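Local coordinates for protein phenol hydroxylase component phN (Pseudomonas stutzeri, PDB 3U52) that probably hydroxylates phenol and related aromatics with molecular oxygen, as the diiron-bearing component of a bacterial multicomponent monooxygenase, at residues F100-S105 with V169-V174; A66-K71 with Q230-R235; M280-P285 with W351-E356; S48-P53 with R128-M133. All coordinates share one frame; numbering follows the deposited sequence.

Contact 1 lies deepest, its centre about 9 Å from the centre of the chain, whereas contacts 2, 3 and 4 sit 21 to 24 Å out. Burial does not simply follow that distance: the touching residues of contact 3 are all buried, contact 4 is small but largely covered, and contact 2 is only partly buried. Contacts 1 and 4 are mainly apolar and border xenon pockets, contact 3 adds a bridging water to apolar packing, and contact 2 rests on one lysine bond beside an iron ligand. Contacts 2 and 4 are neighbours: helix 125-155 of contact 4 backs contact 2, and helix 220-250 of contact 2 flanks contact 4. Contacts 3 and 4 lie on opposite sides of the chain's centre.

Contact 1 of 4, residues F100-S105 with V169-V174; sequences FISGIS and VWYLSV. With XE (xenon), chain R.
Between two xenon pockets in the hydroxylase core, Ser102 and Gly103 at the C-terminal end of helix 94-103 meet Tyr171 and Leu172 in the turn leading into helix 173-184. Leu172 does most of the touching: both methyls lie on Ser102, and CD2 reaches on to Gly103. CD2 lies 3.5 Å from the carbonyl O of Ser102 and 3.6 Å from CA of Gly103, while CD1 rests 3.8 Å from CB of Ser102. With the leucine CG anti to its own carbonyl carbon (chi1 -60°) and chi2 near-extended at 171°, the methyls spread over the helix end. A side chain at Gly103 would come very close to CD2, so the bare backbone lets the leucine settle there. Tyr171 arrives end-on with its phenol oxygen, OH lying 3.4 Å from OG of Ser102. Each hydroxyl has a bond outside this pair, Ser102 OG with Lys98 O and Tyr171 OH with Asn347 OD1, and the Ser102 carbonyl is bonded to His166 ND1. Further along, xenon sits over the centre of one face of the Trp170 indole, 3.7 Å from CD2, and CB of Tyr171 lies over the rim of the opposite face; Tyr342 and Pro396 complete that pocket, and Phe100 lines another. The interface itself is therefore held mainly by van der Waals packing, its buried polar atoms being satisfied by residues around it.

Contact 2 of 4, residues A66-K71 with Q230-R235; sequences AEKEKK and QSDEAR. With FE (Fe (III) ion), chain H.
Lys68 reaches across from helix 58-81 to donate from NZ to OG of Ser231, 2.9 Å away, the one hydrogen bond joining 66-71 with 230-235. The lysine is not fully stretched: after a near-extended chi2, the bend at chi3 (54°) brings CE to 3.3 Å from Ser231 OG, and the bend at chi4 (65°) turns NZ onto it. NZ also bonds the carbonyl O of Ser228, just before the kink at Ser231 and Asp232, whose backbone N atoms miss the usual helical bond. Asp232 approaches the lysine more loosely, OD1 staying 4.2 Å from CE. That oxygen forms a salt bridge with Arg235 NH2 at 3.1 Å, while OD2 is hydrogen-bonded to His141 NE2, a ligand of the second iron, and salt-bridged to Arg140. A leucine in place of Lys68 removes the ammonium group and would probably leave Ser231 OG and Ser228 O without this donor at the kink. Next to Asp232, Glu233 grips iron with both carboxylate oxygens, OE2 at 2.0 Å; Glu199 and His236 are its other protein ligands. Helix 125-155 adjoins both helices, its Arg140 salt-bridged to Glu69 on helix 58-81 and to Asp232 on helix 220-250.

Contact 3 of 4, residues M280-P285 with W351-E356; sequences MDYMLP and WIPEKE
This is a buried, largely apolar contact with a water bridge, where Tyr282 and Met283 at the C-terminal end of helix 254-283 meet Trp351 and Pro353 in the loop before helix 355-364. The carbonyl O of Tyr282 comes up to the edge of the Trp351 indole, near its plane, at 3.3 Å from CZ2. One water joins the same two residues: it donates to Tyr282 O at 2.7 Å and accepts from Trp351 NE1 at 3.1 Å. With CG between its backbone N and carbonyl carbon (chi1 53°), Trp351 swings its benzo end to the helix terminus, where CZ2 lies 3.9 Å from CA of Met283. Alongside, CG of Pro353 touches the edge of the tyrosine ring, 4.1 Å from CE2. Trp336 ties the two sides together, stacking on Tyr282 and meeting Trp351 edge-to-face, while Tyr282 OH bonds Tyr377 and His333. A valine in place of Trp351 lacks the indole, and would probably open a gap beside Met283 and cost the bridging water its N-H donor. The carbonyl at this helix end thus accepts a hydrogen bond from a water that in turn accepts one from the indole N-H, and this polar link runs alongside the apolar contacts of Met283 and Pro353.

Contact 4 of 4, residues S48-P53 with R128-M133; sequences SQWEDP and RVACQM
Trp50, which touches Ala130 of helix 125-155, and its neighbour Asp52 both hold Arg19: NH1 of that arginine is gripped by the carbonyl O of Trp50 and by OD2 of Asp52, and this pins the loop that lays Trp50 and Pro53 against the helix. No hydrogen bond crosses between 48-53 and 128-133. The contact converges instead on the single methyl of Ala130, whose CB lies 4.1 Å from CG of Pro53 and 4.5 Å from CZ2 of Trp50. Pro53 presents its ring carbon to the methyl, whereas the indole offers its benzo part, which the anti chi1 (-180°) extends to the methyl. OD2 of Asp52 sits in plane at the edge of the same indole, 3.8 Å from CD1, so the carboxylate that holds Arg19 also borders the tryptophan. Trp50 is seen lining a xenon site together with Trp47, Phe188 and Leu191, while Arg128, Val129 and Gln132 pack against a chain of another protein. The loop is wedged between two long helices, 125-155 on the Ala130 side and 220-250 on its other flank, which supplies Leu239 and Phe246 to Trp50, the latter edge-to-face, and Thr238 to Pro53.

Contact 1 of 4, residues F100-S105 with V169-V174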
# COMPACT_ATOMS: atom_id res chain seq x y z
N PHE A 100 5.57 -24.18 -2.76
CA PHE A 100 4.44 -23.53 -2.12
C PHE A 100 3.19 -23.42 -2.99
O PHE A 100 2.12 -23.82 -2.54
CB PHE A 100 4.83 -22.14 -1.63
CG PHE A 100 3.78 -21.51 -0.73
CD1 PHE A 100 2.81 -20.66 -1.26
CD2 PHE A 100 3.77 -21.76 0.65
CE1 PHE A 100 1.85 -20.09 -0.44
CE2 PHE A 100 2.79 -21.18 1.49
CZ PHE A 100 1.83 -20.36 0.94
N ILE A 101 3.31 -22.89 -4.20
CA ILE A 101 2.14 -22.70 -5.08
C ILE A 101 1.49 -24.00 -5.59
O ILE A 101 0.28 -24.01 -5.88
CB ILE A 101 2.48 -21.78 -6.28
CG1 ILE A 101 1.19 -21.18 -6.87
CG2 ILE A 101 3.30 -22.56 -7.37
CD1 ILE A 101 1.42 -20.11 -7.94
N SER A 102 2.27 -25.08 -5.70
CA SER A 102 1.73 -26.34 -6.19
C SER A 102 1.33 -27.31 -5.06
O SER A 102 0.47 -28.19 -5.26
CB SER A 102 2.71 -26.96 -7.18
OG SER A 102 3.95 -27.15 -6.58
N GLY A 103 1.93 -27.14 -3.87
CA GLY A 103 1.64 -28.02 -2.73
C GLY A 103 0.91 -27.43 -1.52
O GLY A 103 0.25 -28.18 -0.76
N ILE A 104 1.03 -26.12 -1.32
CA ILE A 104 0.44 -25.48 -0.12
C ILE A 104 -0.75 -24.59 -0.48
O ILE A 104 -1.84 -24.76 0.14
CB ILE A 104 1.46 -24.73 0.80
CG1 ILE A 104 2.39 -25.70 1.51
CG2 ILE A 104 0.73 -23.99 1.92
CD1 ILE A 104 3.71 -25.88 0.81
N SER A 105 -0.61 -23.70 -1.48
CA SER A 105 -1.80 -22.91 -1.90
C SER A 105 -3.07 -23.73 -2.19
O SER A 105 -4.18 -23.29 -1.84
CB SER A 105 -1.53 -22.04 -3.11
OG SER A 105 -0.69 -20.96 -2.78
N VAL A 169 0.83 -34.79 -10.14
CA VAL A 169 2.25 -35.02 -9.89
C VAL A 169 2.53 -35.87 -8.67
O VAL A 169 1.97 -35.67 -7.60
CB VAL A 169 3.05 -33.68 -9.79
CG1 VAL A 169 4.49 -33.95 -9.44
CG2 VAL A 169 3.00 -32.91 -11.11
N TRP A 170 3.48 -36.80 -8.83
CA TRP A 170 3.77 -37.79 -7.81
C TRP A 170 3.88 -37.21 -6.41
O TRP A 170 3.11 -37.59 -5.53
CB TRP A 170 4.98 -38.70 -8.23
CG TRP A 170 6.31 -37.98 -8.28
CD1 TRP A 170 6.81 -37.21 -9.31
CD2 TRP A 170 7.31 -37.96 -7.24
NE1 TRP A 170 8.05 -36.68 -8.96
CE2 TRP A 170 8.38 -37.13 -7.69
CE3 TRP A 170 7.39 -38.53 -5.95
CZ2 TRP A 170 9.54 -36.88 -6.90
CZ3 TRP A 170 8.57 -38.29 -5.16
CH2 TRP A 170 9.62 -37.49 -5.64
N TYR A 171 4.78 -36.24 -6.19
CA TYR A 171 5.08 -35.80 -4.81
C TYR A 171 3.95 -34.90 -4.20
O TYR A 171 3.81 -34.78 -2.99
CB TYR A 171 6.46 -35.10 -4.80
CG TYR A 171 6.44 -33.67 -5.33
CD1 TYR A 171 6.18 -32.62 -4.45
CD2 TYR A 171 6.66 -33.37 -6.67
CE1 TYR A 171 6.13 -31.33 -4.87
CE2 TYR A 171 6.61 -32.05 -7.12
CZ TYR A 171 6.34 -31.03 -6.19
OH TYR A 171 6.23 -29.69 -6.48
N LEU A 172 3.17 -34.27 -5.06
CA LEU A 172 1.99 -33.49 -4.63
C LEU A 172 0.81 -34.34 -4.19
O LEU A 172 -0.13 -33.82 -3.58
CB LEU A 172 1.56 -32.53 -5.77
CG LEU A 172 2.70 -31.55 -6.13
CD1 LEU A 172 2.38 -30.73 -7.38
CD2 LEU A 172 2.91 -30.61 -4.93
N SER A 173 0.83 -35.65 -4.46
CA SER A 173 -0.17 -36.52 -3.81
C SER A 173 -0.04 -36.59 -2.26
O SER A 173 -1.00 -36.96 -1.59
CB SER A 173 -0.20 -37.93 -4.41
OG SER A 173 0.85 -38.74 -3.80
N VAL A 174 1.14 -36.26 -1.71
CA VAL A 174 1.36 -36.12 -0.26
C VAL A 174 0.45 -35.05 0.36
O VAL A 174 -0.41 -35.40 1.21
CB VAL A 174 2.85 -35.90 0.08
CG1 VAL A 174 3.10 -35.93 1.53
CG2 VAL A 174 3.74 -36.95 -0.67
XE XE R . 9.36 -40.43 -9.04

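Contact 2 of 4, residues A66-K71 with Q230-R235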
# COMPACT_ATOMS: atom_id res chain seq x y z
N ALA A 66 -10.69 -5.04 4.88
CA ALA A 66 -10.52 -4.14 3.74
C ALA A 66 -9.26 -3.26 3.91
O ALA A 66 -8.53 -3.02 2.95
CB ALA A 66 -11.75 -3.28 3.52
N GLU A 67 -8.99 -2.86 5.15
CA GLU A 67 -7.79 -2.06 5.48
C GLU A 67 -6.48 -2.82 5.22
O GLU A 67 -5.57 -2.26 4.56
CB GLU A 67 -7.86 -1.50 6.91
CG GLU A 67 -6.63 -0.65 7.33
CD GLU A 67 -6.53 0.75 6.63
OE1 GLU A 67 -7.53 1.18 5.97
OE2 GLU A 67 -5.45 1.41 6.74
N LYS A 68 -6.41 -4.08 5.67
CA LYS A 68 -5.26 -4.95 5.42
C LYS A 68 -5.08 -5.20 3.92
O LYS A 68 -3.94 -5.12 3.41
CB LYS A 68 -5.45 -6.29 6.13
CG LYS A 68 -5.65 -6.13 7.68
CD LYS A 68 -6.35 -7.39 8.34
CE LYS A 68 -5.62 -8.68 8.03
NZ LYS A 68 -4.31 -8.53 8.69
N GLU A 69 -6.18 -5.52 3.22
CA GLU A 69 -6.15 -5.76 1.76
C GLU A 69 -5.68 -4.58 0.90
O GLU A 69 -4.91 -4.77 -0.06
CB GLU A 69 -7.51 -6.23 1.23
CG GLU A 69 -7.94 -7.61 1.72
CD GLU A 69 -7.26 -8.75 0.98
OE1 GLU A 69 -6.33 -9.39 1.55
OE2 GLU A 69 -7.64 -8.99 -0.19
N LYS A 70 -6.19 -3.39 1.18
CA LYS A 70 -5.79 -2.21 0.45
C LYS A 70 -4.26 -1.99 0.60
O LYS A 70 -3.60 -1.68 -0.36
CB LYS A 70 -6.63 -1.02 0.86
CG LYS A 70 -6.37 0.25 -0.04
CD LYS A 70 -7.68 1.00 -0.51
CE LYS A 70 -8.41 1.76 0.65
NZ LYS A 70 -9.15 3.03 0.23
N LYS A 71 -3.73 -2.23 1.80
CA LYS A 71 -2.29 -2.13 2.07
C LYS A 71 -1.45 -3.22 1.37
O LYS A 71 -0.42 -2.89 0.78
CB LYS A 71 -1.98 -2.03 3.56
CG LYS A 71 -2.61 -0.76 4.20
CD LYS A 71 -2.04 -0.41 5.58
CE LYS A 71 -2.34 -1.49 6.62
NZ LYS A 71 -2.64 -0.87 7.98
N GLN A 230 -1.12 -12.86 9.78
CA GLN A 230 -0.97 -13.03 11.25
C GLN A 230 -2.25 -12.88 12.07
O GLN A 230 -2.57 -13.77 12.86
CB GLN A 230 0.11 -12.15 11.83
CG GLN A 230 1.49 -12.70 11.51
CD GLN A 230 2.59 -11.83 12.07
OE1 GLN A 230 2.49 -10.60 12.05
NE2 GLN A 230 3.65 -12.45 12.60
N SER A 231 -2.96 -11.77 11.90
CA SER A 231 -4.21 -11.58 12.63
C SER A 231 -5.25 -12.66 12.29
O SER A 231 -6.03 -13.04 13.14
CB SER A 231 -4.78 -10.17 12.43
OG SER A 231 -5.06 -9.91 11.07
N ASP A 232 -5.24 -13.16 11.06
CA ASP A 232 -6.14 -14.22 10.67
C ASP A 232 -5.79 -15.46 11.48
O ASP A 232 -6.66 -16.06 12.08
CB ASP A 232 -6.02 -14.59 9.18
CG ASP A 232 -6.48 -13.48 8.22
OD1 ASP A 232 -7.20 -12.55 8.61
OD2 ASP A 232 -6.12 -13.58 7.03
N GLU A 233 -4.50 -15.83 11.51
CA GLU A 233 -4.07 -17.08 12.16
C GLU A 233 -4.25 -17.07 13.64
O GLU A 233 -4.44 -18.13 14.21
CB GLU A 233 -2.61 -17.47 11.85
CG GLU A 233 -2.37 -17.76 10.37
CD GLU A 233 -3.42 -18.69 9.73
OE1 GLU A 233 -3.91 -18.33 8.65
OE2 GLU A 233 -3.77 -19.77 10.25
N ALA A 234 -4.18 -15.89 14.26
CA ALA A 234 -4.55 -15.75 15.66
C ALA A 234 -5.99 -16.23 15.92
O ALA A 234 -6.24 -16.89 16.93
CB ALA A 234 -4.39 -14.30 16.13
N ARG A 235 -6.94 -15.90 15.05
CA ARG A 235 -8.29 -16.41 15.21
C ARG A 235 -8.31 -17.94 14.97
O ARG A 235 -9.07 -18.68 15.61
CB ARG A 235 -9.23 -15.73 14.22
CG ARG A 235 -9.45 -14.24 14.47
CD ARG A 235 -10.68 -13.79 13.70
NE ARG A 235 -10.51 -13.92 12.24
CZ ARG A 235 -9.90 -13.00 11.48
NH1 ARG A 235 -9.40 -11.90 12.04
NH2 ARG A 235 -9.78 -13.16 10.18
FE FE H . -5.22 -20.48 9.00

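Contact 3 of 4, residues M280-P285 with W351-E356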
# COMPACT_ATOMS: atom_id res chain seq x y z
N MET A 280 13.39 -25.52 4.24
CA MET A 280 14.11 -24.57 5.09
C MET A 280 15.61 -24.92 5.24
O MET A 280 16.44 -24.00 5.34
CB MET A 280 13.45 -24.38 6.46
CG MET A 280 13.60 -25.54 7.43
SD MET A 280 12.52 -25.34 8.87
CE MET A 280 13.37 -24.12 9.83
N ASP A 281 15.97 -26.21 5.24
CA ASP A 281 17.38 -26.57 5.40
C ASP A 281 18.16 -26.38 4.10
O ASP A 281 19.34 -25.98 4.15
CB ASP A 281 17.57 -28.01 5.88
CG ASP A 281 17.34 -28.16 7.37
OD1 ASP A 281 17.50 -29.27 7.89
OD2 ASP A 281 17.04 -27.17 8.07
N TYR A 282 17.50 -26.64 2.94
CA TYR A 282 18.21 -26.68 1.63
C TYR A 282 17.81 -25.62 0.59
O TYR A 282 18.67 -25.15 -0.17
CB TYR A 282 18.01 -28.06 0.97
CG TYR A 282 18.83 -29.15 1.62
CD1 TYR A 282 18.34 -29.85 2.75
CD2 TYR A 282 20.09 -29.46 1.14
CE1 TYR A 282 19.10 -30.82 3.39
CE2 TYR A 282 20.87 -30.45 1.76
CZ TYR A 282 20.38 -31.13 2.86
OH TYR A 282 21.18 -32.09 3.42
N MET A 283 16.52 -25.29 0.51
CA MET A 283 16.08 -24.41 -0.56
C MET A 283 16.29 -22.91 -0.29
O MET A 283 16.24 -22.11 -1.23
CB MET A 283 14.65 -24.70 -0.98
CG MET A 283 14.39 -26.12 -1.51
SD MET A 283 12.70 -26.06 -2.09
CE MET A 283 12.60 -27.35 -3.28
N LEU A 284 16.50 -22.54 0.97
CA LEU A 284 16.73 -21.13 1.31
C LEU A 284 18.23 -20.78 1.26
O LEU A 284 19.01 -21.38 2.01
CB LEU A 284 16.14 -20.79 2.69
CG LEU A 284 14.65 -21.09 2.95
CD1 LEU A 284 14.31 -20.85 4.42
CD2 LEU A 284 13.74 -20.25 2.03
N PRO A 285 18.64 -19.86 0.35
CA PRO A 285 20.04 -19.40 0.32
C PRO A 285 20.53 -18.84 1.66
O PRO A 285 21.61 -19.27 2.14
CB PRO A 285 20.03 -18.33 -0.79
CG PRO A 285 18.96 -18.80 -1.74
CD PRO A 285 17.86 -19.32 -0.80
N TRP A 351 20.03 -29.36 -6.38
CA TRP A 351 21.42 -29.03 -6.69
C TRP A 351 22.18 -29.55 -5.51
O TRP A 351 21.57 -29.94 -4.51
CB TRP A 351 21.64 -27.49 -6.79
CG TRP A 351 21.13 -26.74 -5.55
CD1 TRP A 351 21.83 -26.52 -4.38
CD2 TRP A 351 19.82 -26.17 -5.33
NE1 TRP A 351 21.04 -25.87 -3.45
CE2 TRP A 351 19.81 -25.62 -4.00
CE3 TRP A 351 18.66 -26.04 -6.11
CZ2 TRP A 351 18.68 -24.96 -3.47
CZ3 TRP A 351 17.52 -25.39 -5.56
CH2 TRP A 351 17.54 -24.87 -4.26
N ILE A 352 23.50 -29.57 -5.61
CA ILE A 352 24.31 -29.89 -4.45
C ILE A 352 24.57 -28.60 -3.63
O ILE A 352 24.94 -27.61 -4.19
CB ILE A 352 25.62 -30.61 -4.90
CG1 ILE A 352 25.24 -31.94 -5.57
CG2 ILE A 352 26.58 -30.83 -3.74
CD1 ILE A 352 26.35 -32.54 -6.37
N PRO A 353 24.34 -28.62 -2.30
CA PRO A 353 24.58 -27.46 -1.45
C PRO A 353 26.03 -26.92 -1.56
O PRO A 353 26.97 -27.71 -1.76
CB PRO A 353 24.30 -28.01 -0.02
CG PRO A 353 24.39 -29.59 -0.18
CD PRO A 353 23.82 -29.79 -1.54
N GLU A 354 26.21 -25.60 -1.43
CA GLU A 354 27.57 -25.00 -1.44
C GLU A 354 28.35 -25.47 -0.25
O GLU A 354 27.77 -25.91 0.73
CB GLU A 354 27.50 -23.46 -1.40
CG GLU A 354 26.62 -22.81 -2.41
CD GLU A 354 26.97 -23.22 -3.84
OE1 GLU A 354 26.02 -23.38 -4.65
OE2 GLU A 354 28.17 -23.37 -4.17
N LYS A 355 29.68 -25.33 -0.28
CA LYS A 355 30.49 -25.83 0.84
C LYS A 355 30.14 -25.09 2.18
O LYS A 355 30.12 -25.69 3.25
CB LYS A 355 31.99 -25.82 0.49
CG LYS A 355 32.73 -24.52 0.86
CD LYS A 355 33.38 -24.59 2.28
CE LYS A 355 33.29 -23.24 3.09
NZ LYS A 355 33.95 -22.04 2.47
N GLU A 356 29.80 -23.81 2.08
CA GLU A 356 29.37 -23.05 3.26
C GLU A 356 28.04 -23.54 3.89
O GLU A 356 27.90 -23.56 5.09
CB GLU A 356 29.30 -21.55 2.93
CG GLU A 356 28.55 -21.19 1.64
CD GLU A 356 29.47 -20.99 0.39
OE1 GLU A 356 29.24 -19.98 -0.34
OE2 GLU A 356 30.39 -21.82 0.13
O HOH W 1 21.28 -25.77 -0.33

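Contact 4 of 4, residues S48-P53 with R128-M133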
# COMPACT_ATOMS: atom_id res chain seq x y z
N SER A 48 -24.53 -24.82 23.93
CA SER A 48 -24.46 -23.49 24.55
C SER A 48 -23.19 -23.31 25.40
O SER A 48 -22.76 -22.18 25.71
CB SER A 48 -25.71 -23.23 25.39
OG SER A 48 -25.54 -23.82 26.67
N GLN A 49 -22.55 -24.41 25.74
CA GLN A 49 -21.26 -24.28 26.40
C GLN A 49 -20.10 -23.93 25.47
O GLN A 49 -18.97 -23.70 25.93
CB GLN A 49 -20.99 -25.51 27.23
CG GLN A 49 -22.00 -25.59 28.34
CD GLN A 49 -21.92 -26.88 29.08
OE1 GLN A 49 -22.01 -26.89 30.31
NE2 GLN A 49 -21.77 -27.98 28.34
N TRP A 50 -20.37 -23.88 24.16
CA TRP A 50 -19.41 -23.32 23.20
C TRP A 50 -19.02 -21.89 23.60
O TRP A 50 -19.91 -21.04 23.79
CB TRP A 50 -20.02 -23.33 21.78
CG TRP A 50 -19.09 -22.78 20.75
CD1 TRP A 50 -19.06 -21.52 20.24
CD2 TRP A 50 -18.02 -23.48 20.13
NE1 TRP A 50 -18.04 -21.39 19.33
CE2 TRP A 50 -17.38 -22.58 19.24
CE3 TRP A 50 -17.55 -24.81 20.22
CZ2 TRP A 50 -16.28 -22.97 18.43
CZ3 TRP A 50 -16.44 -25.18 19.43
CH2 TRP A 50 -15.82 -24.25 18.56
N GLU A 51 -17.72 -21.61 23.75
CA GLU A 51 -17.24 -20.24 23.98
C GLU A 51 -16.70 -19.69 22.67
O GLU A 51 -15.87 -20.35 22.04
CB GLU A 51 -16.11 -20.19 25.04
CG GLU A 51 -16.55 -20.51 26.50
CD GLU A 51 -17.69 -19.62 27.02
OE1 GLU A 51 -17.64 -18.36 26.80
OE2 GLU A 51 -18.63 -20.17 27.66
N ASP A 52 -17.17 -18.52 22.26
CA ASP A 52 -16.75 -17.95 20.96
C ASP A 52 -15.26 -17.68 21.00
O ASP A 52 -14.77 -17.08 21.94
CB ASP A 52 -17.55 -16.68 20.62
CG ASP A 52 -19.08 -16.89 20.74
OD1 ASP A 52 -19.71 -16.21 21.58
OD2 ASP A 52 -19.67 -17.73 20.04
N PRO A 53 -14.51 -18.21 20.03
CA PRO A 53 -13.05 -18.01 20.03
C PRO A 53 -12.62 -16.60 19.65
O PRO A 53 -11.46 -16.20 19.91
CB PRO A 53 -12.54 -19.04 19.03
CG PRO A 53 -13.72 -19.32 18.11
CD PRO A 53 -14.96 -19.11 18.95
N ARG A 128 -20.86 -22.82 13.97
CA ARG A 128 -21.06 -22.54 12.52
C ARG A 128 -20.48 -21.19 12.09
O ARG A 128 -19.82 -21.10 11.05
CB ARG A 128 -22.56 -22.53 12.14
CG ARG A 128 -23.24 -23.97 12.21
CD ARG A 128 -24.47 -24.08 11.29
NE ARG A 128 -25.48 -23.07 11.65
CZ ARG A 128 -26.39 -23.23 12.62
NH1 ARG A 128 -27.27 -22.26 12.90
NH2 ARG A 128 -26.46 -24.37 13.30
N VAL A 129 -20.77 -20.14 12.85
CA VAL A 129 -20.18 -18.84 12.52
C VAL A 129 -18.62 -18.83 12.56
O VAL A 129 -17.99 -18.24 11.70
CB VAL A 129 -20.70 -17.73 13.45
CG1 VAL A 129 -20.11 -16.35 13.06
CG2 VAL A 129 -22.21 -17.66 13.35
N ALA A 130 -18.01 -19.45 13.57
CA ALA A 130 -16.52 -19.49 13.64
C ALA A 130 -15.98 -20.19 12.39
O ALA A 130 -15.01 -19.72 11.78
CB ALA A 130 -16.07 -20.23 14.89
N CYS A 131 -16.61 -21.32 12.02
CA CYS A 131 -16.17 -22.10 10.85
C CYS A 131 -16.33 -21.35 9.56
O CYS A 131 -15.48 -21.45 8.67
CB CYS A 131 -16.89 -23.45 10.73
SG CYS A 131 -16.37 -24.57 12.01
N GLN A 132 -17.42 -20.60 9.43
CA GLN A 132 -17.65 -19.83 8.22
C GLN A 132 -16.66 -18.67 8.09
O GLN A 132 -16.27 -18.31 7.00
CB GLN A 132 -19.04 -19.26 8.21
CG GLN A 132 -20.15 -20.30 7.99
CD GLN A 132 -21.53 -19.65 8.08
OE1 GLN A 132 -21.66 -18.41 8.07
NE2 GLN A 132 -22.56 -20.47 8.23
N MET A 133 -16.32 -18.03 9.19
CA MET A 133 -15.34 -16.93 9.12
C MET A 133 -13.97 -17.50 8.75
O MET A 133 -13.25 -16.90 7.95
CB MET A 133 -15.27 -16.18 10.40
CG MET A 133 -14.94 -14.71 10.12
SD MET A 133 -14.96 -13.71 11.66
CE MET A 133 -16.74 -13.36 11.70